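Local coordinates for periplasmic protein-probably involved in high-affinity Fe2+ transport (Escherichia coli F11, PDB 5I0Y) that binds copper in the periplasm and probably takes part in high-affinity iron transport, for which its copper site is required, at residues Glu53-Ala61 / Thr132-Pro140. The protein carries 1 engineered substitution. Residues are numbered along the deposited sequence; the frame is centred on the assembly and turned at random. Where two conformers were deposited one is given.
Sequences EGNKNGFGA and TGVGRWWKP
N57 reaches from one loop of this beta-sandwich protein into another, where its side chain meets two indoles, CB and CG reaching W137 and OD1 reaching W138. The loop of N57 follows strand 43-51; the other leads into strand 141-149. A chi1 of -60° turns the asparagine's CG away from its carbonyl carbon, and ND2 then faces two successive carbonyls. The bond from N57 ND2 to R136 O is 3.0 Å long and lies in the amide's own plane, although ND2 stands above the plane of that carbonyl; the one to G135 O is weak. N57 CB comes 3.5 Å from W137 CZ3, the amide tilted 31° from the indole. W138 is turned more steeply, at 71°, with its CD1 3.7 Å from N57 OD1. W137 CH2 also meets F59 CE2, edge to edge, at 3.9 Å. Beside the amide, G135 N donates to K56 O at 2.8 Å, while V134 lays CG1 against G58 CA. V91 and A92 of the second subunit pack on F59 and V134, so the loops also join the dimer interface. N55 OD1 accepts from N57 N in an Asx turn. A single water gathers the polar ends: it donates to N57 OD1 and accepts from N55 ND2 and from W138 NE1, the last at 3.0 Å from the water oxygen.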
ATOM      1  N   GLU B  53      -3.811  12.582 -12.859  0.50 12.83           N
ATOM      2  CA  GLU B  53      -5.096  12.532 -13.570  0.50 13.75           C
ATOM      3  C   GLU B  53      -4.972  11.702 -14.853  0.50 13.39           C
ATOM      4  O   GLU B  53      -3.988  11.802 -15.580  0.50 14.06           O
ATOM      5  CB  GLU B  53      -5.581  13.955 -13.887  0.50 14.69           C
ATOM      6  CG  GLU B  53      -6.943  14.046 -14.569  0.50 16.41           C
ATOM      7  CD  GLU B  53      -8.109  13.950 -13.604  0.50 17.60           C
ATOM      8  OE1 GLU B  53      -7.889  14.099 -12.383  0.50 18.85           O
ATOM      9  OE2 GLU B  53      -9.252  13.720 -14.067  0.50 18.53           O
ATOM     10  N   GLY B  54      -5.981  10.873 -15.108  1.00 13.53           N
ATOM     11  CA  GLY B  54      -6.006   9.980 -16.269  1.00 13.34           C
ATOM     12  C   GLY B  54      -5.454   8.589 -16.033  1.00 13.31           C
ATOM     13  O   GLY B  54      -5.332   7.805 -16.978  1.00 14.31           O
ATOM     14  N   ASN B  55      -5.104   8.269 -14.785  1.00 12.76           N
ATOM     15  CA  ASN B  55      -4.577   6.948 -14.478  1.00 12.21           C
ATOM     16  C   ASN B  55      -5.596   5.877 -14.874  1.00 12.28           C
ATOM     17  O   ASN B  55      -6.788   6.008 -14.571  1.00 13.25           O
ATOM     18  CB  ASN B  55      -4.211   6.874 -12.990  1.00 11.34           C
ATOM     19  CG  ASN B  55      -3.516   5.579 -12.627  1.00 11.08           C
ATOM     20  OD1 ASN B  55      -4.171   4.547 -12.469  1.00 10.68           O
ATOM     21  ND2 ASN B  55      -2.192   5.630 -12.456  1.00 10.89           N
ATOM     22  N   LYS B  56      -5.099   4.837 -15.536  1.00 13.63           N
ATOM     23  CA  LYS B  56      -5.960   3.811 -16.121  1.00 14.86           C
ATOM     24  C   LYS B  56      -5.945   2.524 -15.318  1.00 14.72           C
ATOM     25  O   LYS B  56      -6.523   1.504 -15.740  1.00 14.71           O
ATOM     26  CB  LYS B  56      -5.546   3.519 -17.568  1.00 17.58           C
ATOM     27  CG  LYS B  56      -5.707   4.710 -18.499  1.00 20.19           C
ATOM     28  CD  LYS B  56      -5.449   4.309 -19.946  1.00 23.47           C
ATOM     29  CE  LYS B  56      -3.974   4.424 -20.336  1.00 25.29           C
ATOM     30  NZ  LYS B  56      -3.070   3.386 -19.759  1.00 27.97           N
ATOM     31  N   ASN B  57      -5.301   2.571 -14.153  1.00 13.35           N
ATOM     32  CA  ASN B  57      -5.202   1.400 -13.291  1.00 13.01           C
ATOM     33  C   ASN B  57      -6.024   1.471 -12.019  1.00 12.50           C
ATOM     34  O   ASN B  57      -5.820   0.658 -11.118  1.00 12.73           O
ATOM     35  CB  ASN B  57      -3.747   1.111 -12.955  1.00 13.27           C
ATOM     36  CG  ASN B  57      -2.915   0.827 -14.189  1.00 13.63           C
ATOM     37  OD1 ASN B  57      -1.954   1.523 -14.469  1.00 14.30           O
ATOM     38  ND2 ASN B  57      -3.295  -0.197 -14.946  1.00 13.63           N
ATOM     39  N   GLY B  58      -6.939   2.436 -11.951  1.00 11.93           N
ATOM     40  CA  GLY B  58      -7.910   2.553 -10.869  1.00 12.02           C
ATOM     41  C   GLY B  58      -7.548   3.499  -9.751  1.00 11.83           C
ATOM     42  O   GLY B  58      -8.239   3.529  -8.754  1.00 12.01           O
ATOM     43  N   PHE B  59      -6.493   4.292  -9.932  1.00 11.75           N
ATOM     44  CA  PHE B  59      -6.081   5.256  -8.903  1.00 11.77           C
ATOM     45  C   PHE B  59      -6.428   6.686  -9.289  1.00 11.96           C
ATOM     46  O   PHE B  59      -6.213   7.098 -10.423  1.00 12.99           O
ATOM     47  CB  PHE B  59      -4.575   5.116  -8.606  1.00 11.86           C
ATOM     48  CG  PHE B  59      -4.191   3.741  -8.151  1.00 11.98           C
ATOM     49  CD1 PHE B  59      -4.398   3.337  -6.829  1.00 11.98           C
ATOM     50  CD2 PHE B  59      -3.687   2.820  -9.065  1.00 12.60           C
ATOM     51  CE1 PHE B  59      -4.089   2.041  -6.426  1.00 12.27           C
ATOM     52  CE2 PHE B  59      -3.366   1.538  -8.662  1.00 13.49           C
ATOM     53  CZ  PHE B  59      -3.568   1.151  -7.347  1.00 13.08           C
ATOM     54  N   GLY B  60      -6.967   7.440  -8.343  1.00 12.53           N
ATOM     55  CA  GLY B  60      -7.311   8.845  -8.600  1.00 12.45           C
ATOM     56  C   GLY B  60      -6.104   9.744  -8.435  1.00 12.38           C
ATOM     57  O   GLY B  60      -5.123   9.368  -7.772  1.00 12.54           O
ATOM     58  N   ALA B  61      -6.148  10.928  -9.046  1.00 12.79           N
ATOM     59  CA  ALA B  61      -5.043  11.867  -8.972  1.00 12.80           C
ATOM     60  C   ALA B  61      -4.611  12.091  -7.525  1.00 12.76           C
ATOM     61  O   ALA B  61      -5.440  12.301  -6.639  1.00 13.42           O
ATOM     62  CB  ALA B  61      -5.402  13.186  -9.650  1.00 13.59           C
ATOM     63  N   THR B 132     -16.206  -3.912 -13.868  1.00 13.10           N
ATOM     64  CA  THR B 132     -15.436  -3.394 -12.733  1.00 12.79           C
ATOM     65  C   THR B 132     -13.947  -3.246 -13.010  1.00 12.48           C
ATOM     66  O   THR B 132     -13.209  -2.703 -12.167  1.00 12.91           O
ATOM     67  CB  THR B 132     -15.609  -4.279 -11.476  1.00 12.09           C
ATOM     68  OG1 THR B 132     -14.867  -5.485 -11.641  1.00 11.88           O
ATOM     69  CG2 THR B 132     -17.081  -4.612 -11.208  1.00 13.45           C
ATOM     70  N   GLY B 133     -13.491  -3.677 -14.183  1.00 11.91           N
ATOM     71  CA  GLY B 133     -12.075  -3.785 -14.441  1.00 11.24           C
ATOM     72  C   GLY B 133     -11.370  -2.484 -14.738  1.00 10.43           C
ATOM     73  O   GLY B 133     -11.983  -1.443 -14.969  1.00 10.40           O
ATOM     74  N   VAL B 134     -10.043  -2.580 -14.723  1.00 10.85           N
ATOM     75  CA  VAL B 134      -9.159  -1.477 -15.074  1.00 11.15           C
ATOM     76  C   VAL B 134      -8.191  -1.918 -16.164  1.00 11.58           C
ATOM     77  O   VAL B 134      -8.121  -3.110 -16.521  1.00 11.55           O
ATOM     78  CB  VAL B 134      -8.383  -0.943 -13.834  1.00 11.32           C
ATOM     79  CG1 VAL B 134      -9.359  -0.400 -12.798  1.00 11.70           C
ATOM     80  CG2 VAL B 134      -7.473  -2.011 -13.233  1.00 11.36           C
ATOM     81  N   GLY B 135      -7.440  -0.950 -16.679  1.00 11.84           N
ATOM     82  CA  GLY B 135      -6.394  -1.227 -17.643  1.00 11.95           C
ATOM     83  C   GLY B 135      -5.288  -2.140 -17.139  1.00 12.46           C
ATOM     84  O   GLY B 135      -5.067  -2.298 -15.924  1.00 12.11           O
ATOM     85  N   ARG B 136      -4.572  -2.757 -18.074  1.00 12.61           N
ATOM     86  CA  ARG B 136      -3.466  -3.647 -17.762  1.00 13.22           C
ATOM     87  C   ARG B 136      -2.337  -2.890 -17.098  1.00 12.31           C
ATOM     88  O   ARG B 136      -2.186  -1.680 -17.286  1.00 12.37           O
ATOM     89  CB  ARG B 136      -2.935  -4.282 -19.040  1.00 14.84           C
ATOM     90  CG  ARG B 136      -3.974  -5.185 -19.671  1.00 15.51           C
ATOM     91  CD  ARG B 136      -3.644  -5.462 -21.129  1.00 17.32           C
ATOM     92  NE  ARG B 136      -4.704  -6.237 -21.773  1.00 18.35           N
ATOM     93  CZ  ARG B 136      -5.831  -5.733 -22.280  1.00 19.07           C
ATOM     94  NH1 ARG B 136      -6.106  -4.434 -22.212  1.00 19.86           N
ATOM     95  NH2 ARG B 136      -6.705  -6.548 -22.846  1.00 19.22           N
ATOM     96  N   TRP B 137      -1.534  -3.615 -16.333  1.00 12.36           N
ATOM     97  CA  TRP B 137      -0.347  -2.971 -15.778  1.00 12.49           C
ATOM     98  C   TRP B 137       0.638  -2.640 -16.841  1.00 12.52           C
ATOM     99  O   TRP B 137       0.799  -3.379 -17.816  1.00 13.13           O
ATOM    100  CB  TRP B 137       0.341  -3.825 -14.722  1.00 12.55           C
ATOM    101  CG  TRP B 137      -0.489  -4.030 -13.503  1.00 13.28           C
ATOM    102  CD1 TRP B 137      -0.988  -5.233 -13.021  1.00 13.33           C
ATOM    103  CD2 TRP B 137      -0.958  -3.009 -12.569  1.00 13.61           C
ATOM    104  NE1 TRP B 137      -1.723  -5.029 -11.888  1.00 13.55           N
ATOM    105  CE2 TRP B 137      -1.735  -3.722 -11.551  1.00 13.46           C
ATOM    106  CE3 TRP B 137      -0.802  -1.631 -12.464  1.00 13.58           C
ATOM    107  CZ2 TRP B 137      -2.334  -3.058 -10.489  1.00 14.11           C
ATOM    108  CZ3 TRP B 137      -1.418  -0.975 -11.390  1.00 14.22           C
ATOM    109  CH2 TRP B 137      -2.164  -1.675 -10.430  1.00 13.87           C
ATOM    110  N   TRP B 138       1.324  -1.524 -16.636  1.00 12.13           N
ATOM    111  CA  TRP B 138       2.538  -1.208 -17.369  1.00 12.10           C
ATOM    112  C   TRP B 138       3.634  -2.196 -17.069  1.00 12.65           C
ATOM    113  O   TRP B 138       3.582  -2.911 -16.064  1.00 12.51           O
ATOM    114  CB  TRP B 138       2.982   0.204 -17.021  1.00 11.86           C
ATOM    115  CG  TRP B 138       2.740   0.575 -15.566  1.00 11.34           C
ATOM    116  CD1 TRP B 138       1.652   1.257 -15.029  1.00 11.64           C
ATOM    117  CD2 TRP B 138       3.610   0.280 -14.433  1.00 10.79           C
ATOM    118  NE1 TRP B 138       1.798   1.415 -13.668  1.00 11.47           N
ATOM    119  CE2 TRP B 138       2.949   0.843 -13.251  1.00 10.82           C
ATOM    120  CE3 TRP B 138       4.839  -0.347 -14.287  1.00 10.93           C
ATOM    121  CZ2 TRP B 138       3.519   0.753 -11.990  1.00 10.89           C
ATOM    122  CZ3 TRP B 138       5.411  -0.431 -13.005  1.00 10.90           C
ATOM    123  CH2 TRP B 138       4.761   0.119 -11.891  1.00 10.88           C
ATOM    124  N   LYS B 139       4.621  -2.263 -17.961  1.00 13.03           N
ATOM    125  CA  LYS B 139       5.772  -3.146 -17.772  1.00 13.74           C
ATOM    126  C   LYS B 139       6.792  -2.483 -16.855  1.00 12.90           C
ATOM    127  O   LYS B 139       6.804  -1.252 -16.736  1.00 12.72           O
ATOM    128  CB  LYS B 139       6.437  -3.469 -19.118  1.00 15.74           C
ATOM    129  CG  LYS B 139       5.608  -4.370 -20.029  1.00 18.86           C
ATOM    130  CD  LYS B 139       6.275  -4.585 -21.381  1.00 21.60           C
ATOM    131  CE  LYS B 139       5.321  -5.221 -22.382  1.00 23.87           C
ATOM    132  NZ  LYS B 139       4.439  -4.219 -23.054  1.00 25.37           N
ATOM    133  N   PRO B 140       7.654  -3.293 -16.209  1.00 12.58           N
ATOM    134  CA  PRO B 140       8.698  -2.723 -15.354  1.00 12.58           C
ATOM    135  C   PRO B 140       9.504  -1.646 -16.098  1.00 12.45           C
ATOM    136  O   PRO B 140       9.724  -1.741 -17.317  1.00 12.40           O
ATOM    137  CB  PRO B 140       9.569  -3.940 -14.993  1.00 12.92           C
ATOM    138  CG  PRO B 140       8.646  -5.115 -15.099  1.00 13.13           C
ATOM    139  CD  PRO B 140       7.698  -4.772 -16.218  1.00 12.88           C
TER
HETATM  140  O   HOH W   1      -0.345   3.455 -13.287  1.00 11.27           O
HETATM  141  O   HOH W   2      -3.120   0.487 -18.542  1.00 26.39           O